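Local atomic coordinates of calreticulin, putative,Calreticulin, putative (Trypanosoma cruzi, PDB entry 5HCF), a protein that probably acts as a lectin-like chaperone, its globular domain having a legume lectin fold and binding both carbohydrate and peptide. Residues 176-181 against 199-204. Residues are numbered along the deposited sequence; the frame is centred on the assembly and turned at random. Where two conformers were deposited one is given.
Sequences WSLLLP and SELHKV
Leu201 meets Leu178 and Leu179 across the neck of the long loop that joins helix 172-175 to strand 208-217, in a small, wholly aliphatic contact carried mostly by methyl groups. CD1 of Leu201 packs against CD1 of Leu178 at 3.9 Å, while CD2 of Leu201 touches that same Leu178 methyl and also meets CD2 of Leu179 at 4.0 Å. Leu178 and Leu201 cross obliquely, whereas Leu179 and Leu201 approach tip to tip. Leu178, Leu179 and Leu201 all start out toward the opposite segment, and in Leu201 the CG lies anti to the carbonyl carbon (chi1 -67°), which carries its forked end across. A branched, flexible side chain suits this place because one fork can serve two neighbours at once.

The backbones stay well apart, with the CA atoms of Leu178 and Leu201 8.0 Å from each other, and several backbone polar groups bond elsewhere in the chain. Within 199-204 the turn is closed by Lys203 N bonding to Glu200 O at 3.1 Å, which presents Leu201 on its bend. Asn156 accepts from His202 N and Asn64 bonds to both His202 O and Val204 N, tying this segment to nearby loops; on the other side, Arg131 binds Ser177 O.

Tyr126 touches Leu178, Leu179 and Leu201, and Leu172 and Glu173 of helix 172-175 also pack on Leu201, placing the cluster by the end of strand 117-126, next to the outermost strand 129-132. Trp176, stacked on Trp133 and bonded through NE1 to Ile122 O, fastens the start of the loop there. Methyl contacts of this kind have little directional preference, so the two limbs are probably joined here chiefly by hydrophobic burial, their positions probably set by polar bonds and by packing on the surrounding fold.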
ATOM      1  N   TRP A 176      -3.991  -4.656 -16.248  1.00 33.94           N
ATOM      2  CA  TRP A 176      -3.879  -3.203 -16.371  1.00 30.62           C
ATOM      3  C   TRP A 176      -3.944  -2.832 -17.848  1.00 31.83           C
ATOM      4  O   TRP A 176      -3.751  -3.687 -18.706  1.00 34.28           O
ATOM      5  CB  TRP A 176      -2.568  -2.682 -15.773  1.00 28.35           C
ATOM      6  CG  TRP A 176      -2.526  -2.596 -14.284  1.00 25.27           C
ATOM      7  CD1 TRP A 176      -2.687  -1.473 -13.528  1.00 25.25           C
ATOM      8  CD2 TRP A 176      -2.275  -3.666 -13.364  1.00 24.91           C
ATOM      9  NE1 TRP A 176      -2.568  -1.777 -12.194  1.00 24.79           N
ATOM     10  CE2 TRP A 176      -2.315  -3.118 -12.068  1.00 25.99           C
ATOM     11  CE3 TRP A 176      -2.029  -5.033 -13.509  1.00 26.07           C
ATOM     12  CZ2 TRP A 176      -2.117  -3.890 -10.924  1.00 26.77           C
ATOM     13  CZ3 TRP A 176      -1.832  -5.799 -12.370  1.00 26.39           C
ATOM     14  CH2 TRP A 176      -1.878  -5.224 -11.097  1.00 25.86           C
ATOM     15  N   SER A 177      -4.193  -1.560 -18.143  1.00 32.12           N
ATOM     16  CA  SER A 177      -4.077  -1.063 -19.514  1.00 33.22           C
ATOM     17  C   SER A 177      -2.715  -0.408 -19.704  1.00 33.05           C
ATOM     18  O   SER A 177      -2.578   0.812 -19.601  1.00 31.60           O
ATOM     19  CB  SER A 177      -5.195  -0.073 -19.852  1.00 34.10           C
ATOM     20  OG  SER A 177      -6.468  -0.660 -19.655  1.00 37.10           O
ATOM     21  N   LEU A 178      -1.707  -1.233 -19.966  1.00 34.20           N
ATOM     22  CA  LEU A 178      -0.338  -0.756 -20.097  1.00 33.42           C
ATOM     23  C   LEU A 178       0.090  -0.662 -21.547  1.00 34.64           C
ATOM     24  O   LEU A 178       0.688   0.332 -21.958  1.00 37.52           O
ATOM     25  CB  LEU A 178       0.625  -1.667 -19.334  1.00 30.70           C
ATOM     26  CG  LEU A 178       0.304  -1.850 -17.853  1.00 29.85           C
ATOM     27  CD1 LEU A 178       1.264  -2.831 -17.184  1.00 28.66           C
ATOM     28  CD2 LEU A 178       0.326  -0.495 -17.155  1.00 28.52           C
ATOM     29  N   LEU A 179      -0.225  -1.692 -22.325  1.00 33.20           N
ATOM     30  CA  LEU A 179       0.264  -1.774 -23.696  1.00 31.22           C
ATOM     31  C   LEU A 179      -0.850  -1.592 -24.721  1.00 34.59           C
ATOM     32  O   LEU A 179      -2.037  -1.580 -24.376  1.00 36.68           O
ATOM     33  CB  LEU A 179       0.972  -3.110 -23.916  1.00 26.77           C
ATOM     34  CG  LEU A 179       2.172  -3.383 -23.005  1.00 25.23           C
ATOM     35  CD1 LEU A 179       2.740  -4.762 -23.265  1.00 26.28           C
ATOM     36  CD2 LEU A 179       3.254  -2.320 -23.180  1.00 24.66           C
ATOM     37  N   LEU A 180      -0.449  -1.433 -25.979  1.00 34.24           N
ATOM     38  CA  LEU A 180      -1.384  -1.334 -27.091  1.00 35.00           C
ATOM     39  C   LEU A 180      -2.095  -2.665 -27.306  1.00 37.28           C
ATOM     40  O   LEU A 180      -1.673  -3.687 -26.771  1.00 40.89           O
ATOM     41  CB  LEU A 180      -0.649  -0.917 -28.367  1.00 34.31           C
ATOM     42  CG  LEU A 180      -0.025   0.482 -28.392  1.00 32.77           C
ATOM     43  CD1 LEU A 180       0.791   0.686 -29.665  1.00 31.59           C
ATOM     44  CD2 LEU A 180      -1.096   1.553 -28.262  1.00 30.96           C
ATOM     45  N   PRO A 181      -3.174  -2.660 -28.101  1.00 36.42           N
ATOM     46  CA  PRO A 181      -3.876  -3.907 -28.423  1.00 37.31           C
ATOM     47  C   PRO A 181      -3.046  -4.793 -29.345  1.00 39.82           C
ATOM     48  O   PRO A 181      -2.404  -4.286 -30.268  1.00 42.04           O
ATOM     49  CB  PRO A 181      -5.152  -3.430 -29.134  1.00 37.37           C
ATOM     50  CG  PRO A 181      -5.254  -1.962 -28.839  1.00 36.79           C
ATOM     51  CD  PRO A 181      -3.847  -1.483 -28.669  1.00 36.26           C
ATOM     52  N   SER A 199       8.976  -6.381 -21.897  1.00 38.83           N
ATOM     53  CA  SER A 199       9.302  -7.428 -20.945  1.00 38.31           C
ATOM     54  C   SER A 199       9.637  -6.844 -19.578  1.00 38.97           C
ATOM     55  O   SER A 199       9.876  -7.584 -18.627  1.00 40.14           O
ATOM     56  CB  SER A 199      10.475  -8.264 -21.454  1.00 38.62           C
ATOM     57  OG  SER A 199      11.648  -7.475 -21.553  1.00 38.69           O
ATOM     58  N   GLU A 200       9.639  -5.516 -19.480  1.00 39.25           N
ATOM     59  CA  GLU A 200      10.004  -4.840 -18.238  1.00 39.26           C
ATOM     60  C   GLU A 200       8.862  -4.013 -17.648  1.00 38.82           C
ATOM     61  O   GLU A 200       9.099  -2.979 -17.027  1.00 39.99           O
ATOM     62  CB  GLU A 200      11.227  -3.935 -18.457  1.00 40.34           C
ATOM     63  CG  GLU A 200      12.474  -4.658 -18.949  1.00 42.52           C
ATOM     64  CD  GLU A 200      13.690  -3.745 -19.039  1.00 44.74           C
ATOM     65  OE1 GLU A 200      13.524  -2.559 -19.404  1.00 46.62           O
ATOM     66  OE2 GLU A 200      14.811  -4.216 -18.738  1.00 43.12           O
ATOM     67  N   LEU A 201       7.628  -4.468 -17.843  1.00 37.60           N
ATOM     68  CA  LEU A 201       6.480  -3.845 -17.195  1.00 33.52           C
ATOM     69  C   LEU A 201       6.673  -3.804 -15.689  1.00 31.95           C
ATOM     70  O   LEU A 201       6.406  -2.794 -15.038  1.00 28.37           O
ATOM     71  CB  LEU A 201       5.191  -4.597 -17.533  1.00 32.29           C
ATOM     72  CG  LEU A 201       4.708  -4.547 -18.982  1.00 35.05           C
ATOM     73  CD1 LEU A 201       3.459  -5.397 -19.148  1.00 34.53           C
ATOM     74  CD2 LEU A 201       4.455  -3.106 -19.426  1.00 35.14           C
ATOM     75  N   HIS A 202       7.135  -4.921 -15.140  0.88 34.36           N
ATOM     76  CA  HIS A 202       7.337  -5.062 -13.699  0.88 35.86           C
ATOM     77  C   HIS A 202       8.388  -4.106 -13.145  0.88 38.31           C
ATOM     78  O   HIS A 202       8.336  -3.730 -11.976  0.88 38.17           O
ATOM     79  CB  HIS A 202       7.750  -6.496 -13.371  0.88 36.27           C
ATOM     80  CG  HIS A 202       9.203  -6.766 -13.599  0.88 37.93           C
ATOM     81  ND1 HIS A 202      10.156  -6.590 -12.619  0.88 38.27           N
ATOM     82  CD2 HIS A 202       9.874  -7.172 -14.704  0.88 38.80           C
ATOM     83  CE1 HIS A 202      11.346  -6.892 -13.103  0.88 39.17           C
ATOM     84  NE2 HIS A 202      11.202  -7.248 -14.366  0.88 39.93           N
ATOM     85  N   LYS A 203       9.338  -3.716 -13.990  1.00 40.72           N
ATOM     86  CA  LYS A 203      10.498  -2.952 -13.543  1.00 41.03           C
ATOM     87  C   LYS A 203      10.210  -1.488 -13.268  1.00 38.20           C
ATOM     88  O   LYS A 203       9.522  -0.815 -14.031  1.00 35.94           O
ATOM     89  CB  LYS A 203      11.615  -3.072 -14.583  1.00 43.97           C
ATOM     90  CG  LYS A 203      12.969  -2.556 -14.139  1.00 45.43           C
ATOM     91  CD  LYS A 203      13.931  -2.565 -15.321  1.00 46.53           C
ATOM     92  CE  LYS A 203      13.646  -1.403 -16.272  1.00 46.90           C
ATOM     93  NZ  LYS A 203      14.301  -0.114 -15.932  1.00 47.06           N
ATOM     94  N   VAL A 204      10.751  -1.001 -12.160  1.00 39.29           N
ATOM     95  CA  VAL A 204      10.660   0.409 -11.835  1.00 41.60           C
ATOM     96  C   VAL A 204      11.447   1.209 -12.863  1.00 46.06           C
ATOM     97  O   VAL A 204      12.585   0.863 -13.179  1.00 47.83           O
ATOM     98  CB  VAL A 204      11.192   0.695 -10.415  1.00 41.19           C
ATOM     99  CG1 VAL A 204      10.326  -0.005  -9.374  1.00 42.52           C
ATOM    100  CG2 VAL A 204      12.645   0.260 -10.288  1.00 38.73           C
TER